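Local coordinates for Lmo0305 protein (Listeria monocytogenes, PDB 3PJ0) that is of uncharacterised function but belongs to the beta-eliminating lyase family and carries covalently bound pyridoxal phosphate, as fold-type I enzymes do, at residues Arg180-Tyr188 with Phe253-Phe264. Numbering follows the deposited sequence.
Sequences RLWEITPFY and FEKRIGKMAEYF
W182 turns its indole toward the 253-264 segment, and F253 and I257 receive it. At its root, CB lies 3.8 Å from CD1 of I257 and also touches SE of M260, a selenomethionine. Further out, CD2 and CE3 rest against both I257 CD1 and F253 CE1, and at the far rim CH2 comes within 3.7 Å of F253 CE1. The F253 ring thus points its edge into one face of the six-membered ring of W182, a T-shaped pair with planes at 73°. A chi1 of -178° swings the F253 ring away from its own backbone N, so that CE1 reaches the indole. Tryptophan suits the place because its six-membered ring gives F253 CE1 a face to sit over while NE1 bonds to S205 O in the strand 201-205. That strand belongs to the mixed, largely parallel seven-stranded sheet characteristic of the large domain of fold-type I PLP enzymes. The segment 180-188 follows the neighbouring strand 173-178, and R180 bonds to O3 of the cofactor adduct at position 208. The unbranched chain of M260, bent at chi2 and chi3, lies along W182 C and O, CG 3.3 Å from W182 O, with SE between W182 CB and E183 CG. A water donates hydrogen bonds to both E183 O and M260 O, bridging the two backbones. The compact ring of P186 sits close to the helix backbone, CG 3.6 Å from A261 N, and its CB meets CD2 of F264. The F187 backbone N lies over one face of the F264 ring, and F264 CZ comes 4.0 Å from F187 CB.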
ATOM      1  N   ARG A 180       9.794  16.317  -0.791  1.00  8.90           N
ATOM      2  CA  ARG A 180       9.530  17.655  -1.365  1.00  9.53           C
ATOM      3  C   ARG A 180      10.644  18.096  -2.306  1.00  9.52           C
ATOM      4  O   ARG A 180      10.990  19.276  -2.397  1.00  9.64           O
ATOM      5  CB  ARG A 180       9.336  18.677  -0.243  1.00  9.29           C
ATOM      6  CG  ARG A 180       8.057  18.445   0.588  1.00 10.80           C
ATOM      7  CD  ARG A 180       7.972  19.298   1.862  1.00 10.13           C
ATOM      8  NE  ARG A 180       6.721  18.968   2.560  1.00 12.25           N
ATOM      9  CZ  ARG A 180       6.543  17.901   3.337  1.00 10.86           C
ATOM     10  NH1 ARG A 180       7.536  17.048   3.595  1.00 10.98           N
ATOM     11  NH2 ARG A 180       5.359  17.684   3.886  1.00 12.63           N
ATOM     12  N   LEU A 181      11.236  17.134  -3.018  1.00  9.61           N
ATOM     13  CA  LEU A 181      12.301  17.490  -3.967  1.00  9.24           C
ATOM     14  C   LEU A 181      11.881  18.453  -5.081  1.00  8.94           C
ATOM     15  O   LEU A 181      12.625  19.378  -5.429  1.00 10.20           O
ATOM     16  CB  LEU A 181      12.857  16.235  -4.643  1.00  8.27           C
ATOM     17  CG  LEU A 181      13.936  16.468  -5.714  1.00  8.92           C
ATOM     18  CD1 LEU A 181      15.225  17.124  -5.114  1.00  9.35           C
ATOM     19  CD2 LEU A 181      14.238  15.117  -6.377  1.00  9.41           C
ATOM     20  N   TRP A 182      10.728  18.214  -5.670  1.00  8.30           N
ATOM     21  CA  TRP A 182      10.275  18.981  -6.818  1.00  9.16           C
ATOM     22  C   TRP A 182      10.183  20.475  -6.475  1.00  9.40           C
ATOM     23  O   TRP A 182      10.499  21.339  -7.282  1.00  9.77           O
ATOM     24  CB  TRP A 182       8.912  18.487  -7.298  1.00  9.60           C
ATOM     25  CG  TRP A 182       8.779  16.955  -7.370  1.00  9.33           C
ATOM     26  CD1 TRP A 182       7.944  16.195  -6.606  1.00 12.66           C
ATOM     27  CD2 TRP A 182       9.481  16.035  -8.217  1.00  9.67           C
ATOM     28  NE1 TRP A 182       8.054  14.869  -6.937  1.00 12.56           N
ATOM     29  CE2 TRP A 182       9.004  14.735  -7.907  1.00 11.68           C
ATOM     30  CE3 TRP A 182      10.469  16.171  -9.196  1.00  9.12           C
ATOM     31  CZ2 TRP A 182       9.493  13.574  -8.541  1.00 11.62           C
ATOM     32  CZ3 TRP A 182      10.941  15.027  -9.827  1.00 12.30           C
ATOM     33  CH2 TRP A 182      10.437  13.745  -9.501  1.00 11.11           C
ATOM     34  N   GLU A 183       9.777  20.740  -5.241  1.00  9.36           N
ATOM     35  CA  GLU A 183       9.585  22.093  -4.755  1.00  9.79           C
ATOM     36  C   GLU A 183      10.858  22.920  -4.563  1.00 10.28           C
ATOM     37  O   GLU A 183      10.758  24.151  -4.441  1.00  9.60           O
ATOM     38  CB  GLU A 183       8.852  22.049  -3.403  1.00  9.65           C
ATOM     39  CG  GLU A 183       7.458  21.479  -3.419  1.00 11.47           C
ATOM     40  CD  GLU A 183       7.343  19.984  -3.168  1.00 12.00           C
ATOM     41  OE1 GLU A 183       8.026  19.197  -3.837  1.00 10.52           O
ATOM     42  OE2 GLU A 183       6.490  19.607  -2.326  1.00 11.07           O
ATOM     43  N   ILE A 184      12.029  22.272  -4.488  1.00 10.43           N
ATOM     44  CA  ILE A 184      13.295  22.989  -4.238  1.00 11.28           C
ATOM     45  C   ILE A 184      14.163  23.301  -5.478  1.00 11.09           C
ATOM     46  O   ILE A 184      15.108  24.079  -5.394  1.00 11.34           O
ATOM     47  CB  ILE A 184      14.163  22.260  -3.165  1.00 11.87           C
ATOM     48  CG1 ILE A 184      14.796  20.955  -3.694  1.00 13.00           C
ATOM     49  CG2 ILE A 184      13.351  21.996  -1.911  1.00 12.72           C
ATOM     50  CD1 ILE A 184      15.679  20.250  -2.711  1.00 12.10           C
ATOM     51  N   THR A 185      13.837  22.746  -6.633  1.00 11.57           N
ATOM     52  CA  THR A 185      14.664  23.016  -7.824  1.00 12.05           C
ATOM     53  C   THR A 185      14.678  24.506  -8.200  1.00 13.06           C
ATOM     54  O   THR A 185      15.713  25.025  -8.586  1.00 13.83           O
ATOM     55  CB  THR A 185      14.322  22.101  -9.014  1.00 12.32           C
ATOM     56  OG1 THR A 185      13.023  22.396  -9.518  1.00 13.58           O
ATOM     57  CG2 THR A 185      14.387  20.640  -8.598  1.00 10.37           C
ATOM     58  N   PRO A 186      13.545  25.227  -8.024  1.00 13.41           N
ATOM     59  CA  PRO A 186      13.627  26.682  -8.368  1.00 13.00           C
ATOM     60  C   PRO A 186      14.659  27.487  -7.544  1.00 12.68           C
ATOM     61  O   PRO A 186      15.457  28.258  -8.119  1.00 12.82           O
ATOM     62  CB  PRO A 186      12.200  27.191  -8.115  1.00 13.66           C
ATOM     63  CG  PRO A 186      11.332  25.953  -8.239  1.00 14.19           C
ATOM     64  CD  PRO A 186      12.169  24.810  -7.695  1.00 12.91           C
ATOM     65  N   PHE A 187      14.708  27.260  -6.237  1.00 11.66           N
ATOM     66  CA  PHE A 187      15.657  27.953  -5.361  1.00 11.98           C
ATOM     67  C   PHE A 187      17.097  27.548  -5.642  1.00 11.62           C
ATOM     68  O   PHE A 187      17.953  28.391  -5.789  1.00 10.87           O
ATOM     69  CB  PHE A 187      15.358  27.715  -3.875  1.00 12.42           C
ATOM     70  CG  PHE A 187      16.451  28.187  -2.969  1.00 12.66           C
ATOM     71  CD1 PHE A 187      16.590  29.531  -2.685  1.00 14.64           C
ATOM     72  CD2 PHE A 187      17.391  27.302  -2.469  1.00 11.51           C
ATOM     73  CE1 PHE A 187      17.648  29.981  -1.870  1.00 15.72           C
ATOM     74  CE2 PHE A 187      18.427  27.742  -1.666  1.00 15.10           C
ATOM     75  CZ  PHE A 187      18.569  29.088  -1.373  1.00 14.69           C
ATOM     76  N   TYR A 188      17.339  26.250  -5.768  1.00 11.51           N
ATOM     77  CA  TYR A 188      18.691  25.804  -6.063  1.00 12.29           C
ATOM     78  C   TYR A 188      19.158  26.113  -7.491  1.00 12.99           C
ATOM     79  O   TYR A 188      20.345  26.166  -7.736  1.00 13.23           O
ATOM     80  CB  TYR A 188      18.856  24.316  -5.780  1.00 11.72           C
ATOM     81  CG  TYR A 188      19.143  23.916  -4.353  1.00 11.94           C
ATOM     82  CD1 TYR A 188      19.942  24.695  -3.509  1.00 12.29           C
ATOM     83  CD2 TYR A 188      18.721  22.686  -3.885  1.00 11.50           C
ATOM     84  CE1 TYR A 188      20.253  24.263  -2.194  1.00 11.86           C
ATOM     85  CE2 TYR A 188      19.038  22.234  -2.590  1.00 10.15           C
ATOM     86  CZ  TYR A 188      19.813  23.015  -1.760  1.00 11.03           C
ATOM     87  OH  TYR A 188      20.094  22.533  -0.480  1.00 10.67           O
ATOM     88  N   PHE A 253       1.683  14.787 -11.668  1.00  9.49           N
ATOM     89  CA  PHE A 253       3.077  15.201 -11.946  1.00  9.07           C
ATOM     90  C   PHE A 253       3.116  16.079 -13.215  1.00 10.81           C
ATOM     91  O   PHE A 253       3.699  17.172 -13.231  1.00  9.76           O
ATOM     92  CB  PHE A 253       3.993  13.978 -12.112  1.00  9.91           C
ATOM     93  CG  PHE A 253       5.408  14.325 -12.347  1.00  9.15           C
ATOM     94  CD1 PHE A 253       6.248  14.579 -11.297  1.00 10.20           C
ATOM     95  CD2 PHE A 253       5.905  14.423 -13.631  1.00 12.70           C
ATOM     96  CE1 PHE A 253       7.603  14.966 -11.530  1.00  9.59           C
ATOM     97  CE2 PHE A 253       7.262  14.783 -13.871  1.00 13.34           C
ATOM     98  CZ  PHE A 253       8.093  15.041 -12.797  1.00 10.96           C
ATOM     99  N   GLU A 254       2.459  15.632 -14.289  1.00 11.72           N
ATOM    100  CA  GLU A 254       2.511  16.399 -15.533  1.00 12.77           C
ATOM    101  C   GLU A 254       1.737  17.708 -15.413  1.00 13.67           C
ATOM    102  O   GLU A 254       2.138  18.732 -15.978  1.00 13.81           O
ATOM    103  CB  GLU A 254       2.040  15.560 -16.730  1.00 13.15           C
ATOM    104  CG  GLU A 254       2.990  14.462 -17.123  1.00 15.38           C
ATOM    105  CD  GLU A 254       4.325  14.997 -17.644  1.00 20.21           C
ATOM    106  OE1 GLU A 254       4.320  16.028 -18.338  1.00 23.41           O
ATOM    107  OE2 GLU A 254       5.364  14.380 -17.366  1.00 19.22           O
ATOM    108  N   LYS A 255       0.654  17.682 -14.635  1.00 13.50           N
ATOM    109  CA  LYS A 255      -0.155  18.867 -14.425  1.00 13.52           C
ATOM    110  C   LYS A 255       0.556  19.919 -13.623  1.00 12.77           C
ATOM    111  O   LYS A 255       0.415  21.078 -13.932  1.00 13.05           O
ATOM    112  CB  LYS A 255      -1.439  18.512 -13.681  1.00 14.17           C
ATOM    113  CG  LYS A 255      -2.354  19.702 -13.339  1.00 15.72           C
ATOM    114  CD  LYS A 255      -3.556  19.156 -12.539  1.00 17.07           C
ATOM    115  CE  LYS A 255      -4.431  20.230 -11.985  1.00 20.27           C
ATOM    116  NZ  LYS A 255      -5.244  20.951 -13.039  1.00 24.42           N
ATOM    117  N   ARG A 256       1.345  19.533 -12.613  1.00 11.25           N
ATOM    118  CA  ARG A 256       1.907  20.525 -11.693  1.00 11.13           C
ATOM    119  C   ARG A 256       3.421  20.706 -11.637  1.00 11.64           C
ATOM    120  O   ARG A 256       3.872  21.693 -11.069  1.00 11.34           O
ATOM    121  CB  ARG A 256       1.378  20.274 -10.288  1.00 10.77           C
ATOM    122  CG  ARG A 256      -0.151  20.315 -10.188  1.00 11.53           C
ATOM    123  CD  ARG A 256      -0.635  20.380  -8.751  1.00 13.24           C
ATOM    124  NE  ARG A 256      -2.088  20.528  -8.655  1.00 14.49           N
ATOM    125  CZ  ARG A 256      -2.946  19.634  -8.162  1.00 13.14           C
ATOM    126  NH1 ARG A 256      -2.542  18.473  -7.648  1.00 12.18           N
ATOM    127  NH2 ARG A 256      -4.241  19.950  -8.125  1.00 12.73           N
ATOM    128  N   ILE A 257       4.199  19.788 -12.212  1.00 11.89           N
ATOM    129  CA  ILE A 257       5.660  19.919 -12.158  1.00 11.68           C
ATOM    130  C   ILE A 257       6.127  21.282 -12.732  1.00 11.29           C
ATOM    131  O   ILE A 257       7.047  21.924 -12.181  1.00 12.24           O
ATOM    132  CB  ILE A 257       6.383  18.722 -12.828  1.00 12.17           C
ATOM    133  CG1 ILE A 257       7.899  18.726 -12.490  1.00 12.20           C
ATOM    134  CG2 ILE A 257       6.203  18.745 -14.373  1.00 10.30           C
ATOM    135  CD1 ILE A 257       8.232  18.761 -10.987  1.00 10.90           C
ATOM    136  N   GLY A 258       5.469  21.779 -13.780  1.00 10.51           N
ATOM    137  CA  GLY A 258       5.847  23.053 -14.357  1.00 11.04           C
ATOM    138  C   GLY A 258       5.496  24.282 -13.520  1.00 11.11           C
ATOM    139  O   GLY A 258       5.841  25.418 -13.903  1.00 11.74           O
ATOM    140  N   LYS A 259       4.791  24.076 -12.405  1.00 10.35           N
ATOM    141  CA  LYS A 259       4.395  25.159 -11.502  1.00 11.33           C
ATOM    142  C   LYS A 259       5.304  25.358 -10.282  1.00 11.50           C
ATOM    143  O   LYS A 259       5.017  26.220  -9.442  1.00 11.69           O
ATOM    144  CB  LYS A 259       2.976  24.926 -10.989  0.60 11.91           C
ATOM    145  CG  LYS A 259       1.912  24.864 -12.075  0.60 12.17           C
ATOM    146  CD  LYS A 259       0.522  24.906 -11.458  0.60 13.39           C
ATOM    147  CE  LYS A 259      -0.592  24.716 -12.479  0.60 15.16           C
ATOM    148  NZ  LYS A 259      -1.932  24.556 -11.825  0.60 14.63           N
HETATM  149  N   MSE A 260       6.367  24.574 -10.143  1.00 11.90           N
HETATM  150  CA  MSE A 260       7.206  24.694  -8.944  1.00 11.82           C
HETATM  151  C   MSE A 260       7.769  26.101  -8.758  1.00 12.22           C
HETATM  152  O   MSE A 260       7.789  26.604  -7.625  1.00 12.91           O
HETATM  153  CB  MSE A 260       8.309  23.616  -8.895  1.00 10.62           C
HETATM  154  CG  MSE A 260       7.749  22.197  -8.889  1.00 12.43           C
HETATM  155 SE   MSE A 260       6.703  21.841  -7.296  0.75 11.97          SE
HETATM  156  CE  MSE A 260       5.290  20.711  -8.088  1.00 15.26           C
ATOM    157  N   ALA A 261       8.235  26.731  -9.832  1.00 12.81           N
ATOM    158  CA  ALA A 261       8.761  28.114  -9.746  1.00 13.50           C
ATOM    159  C   ALA A 261       7.673  29.118  -9.337  1.00 13.64           C
ATOM    160  O   ALA A 261       7.929  30.042  -8.547  1.00 14.08           O
ATOM    161  CB  ALA A 261       9.416  28.526 -11.054  1.00 14.02           C
ATOM    162  N   GLU A 262       6.479  28.943  -9.904  1.00 14.62           N
ATOM    163  CA  GLU A 262       5.294  29.764  -9.594  1.00 15.29           C
ATOM    164  C   GLU A 262       4.926  29.670  -8.095  1.00 14.88           C
ATOM    165  O   GLU A 262       4.580  30.686  -7.455  1.00 15.09           O
ATOM    166  CB  GLU A 262       4.108  29.293 -10.455  1.00 16.63           C
ATOM    167  CG  GLU A 262       2.770  29.864 -10.055  1.00 20.44           C
ATOM    168  CD  GLU A 262       1.587  29.197 -10.751  1.00 24.82           C
ATOM    169  OE1 GLU A 262       1.726  28.710 -11.896  1.00 23.26           O
ATOM    170  OE2 GLU A 262       0.497  29.213 -10.135  1.00 28.36           O
ATOM    171  N   TYR A 263       4.944  28.446  -7.557  1.00 12.55           N
ATOM    172  CA  TYR A 263       4.622  28.224  -6.138  1.00 12.73           C
ATOM    173  C   TYR A 263       5.684  28.843  -5.246  1.00 11.95           C
ATOM    174  O   TYR A 263       5.366  29.365  -4.200  1.00 11.69           O
ATOM    175  CB  TYR A 263       4.506  26.722  -5.752  1.00 12.28           C
ATOM    176  CG  TYR A 263       3.441  25.889  -6.448  1.00 12.16           C
ATOM    177  CD1 TYR A 263       2.266  26.461  -6.960  1.00 12.74           C
ATOM    178  CD2 TYR A 263       3.571  24.502  -6.500  1.00 11.75           C
ATOM    179  CE1 TYR A 263       1.301  25.665  -7.562  1.00 11.14           C
ATOM    180  CE2 TYR A 263       2.604  23.705  -7.074  1.00 12.14           C
ATOM    181  CZ  TYR A 263       1.490  24.284  -7.610  1.00 12.26           C
ATOM    182  OH  TYR A 263       0.538  23.463  -8.152  1.00 15.13           O
ATOM    183  N   PHE A 264       6.948  28.762  -5.663  1.00 11.71           N
ATOM    184  CA  PHE A 264       8.078  29.382  -4.924  1.00 12.65           C
ATOM    185  C   PHE A 264       7.934  30.903  -4.862  1.00 13.86           C
ATOM    186  O   PHE A 264       8.072  31.496  -3.795  1.00 13.32           O
ATOM    187  CB  PHE A 264       9.400  28.938  -5.586  1.00 12.79           C
ATOM    188  CG  PHE A 264      10.637  29.658  -5.119  1.00 12.68           C
ATOM    189  CD1 PHE A 264      10.944  29.800  -3.773  1.00 12.81           C
ATOM    190  CD2 PHE A 264      11.554  30.131  -6.064  1.00 13.45           C
ATOM    191  CE1 PHE A 264      12.124  30.458  -3.379  1.00 14.36           C
ATOM    192  CE2 PHE A 264      12.744  30.751  -5.679  1.00 14.38           C
ATOM    193  CZ  PHE A 264      13.033  30.914  -4.344  1.00 12.92           C
TER
HETATM  194  O   HOH W   1       8.112  25.391  -5.101  1.00 10.91           O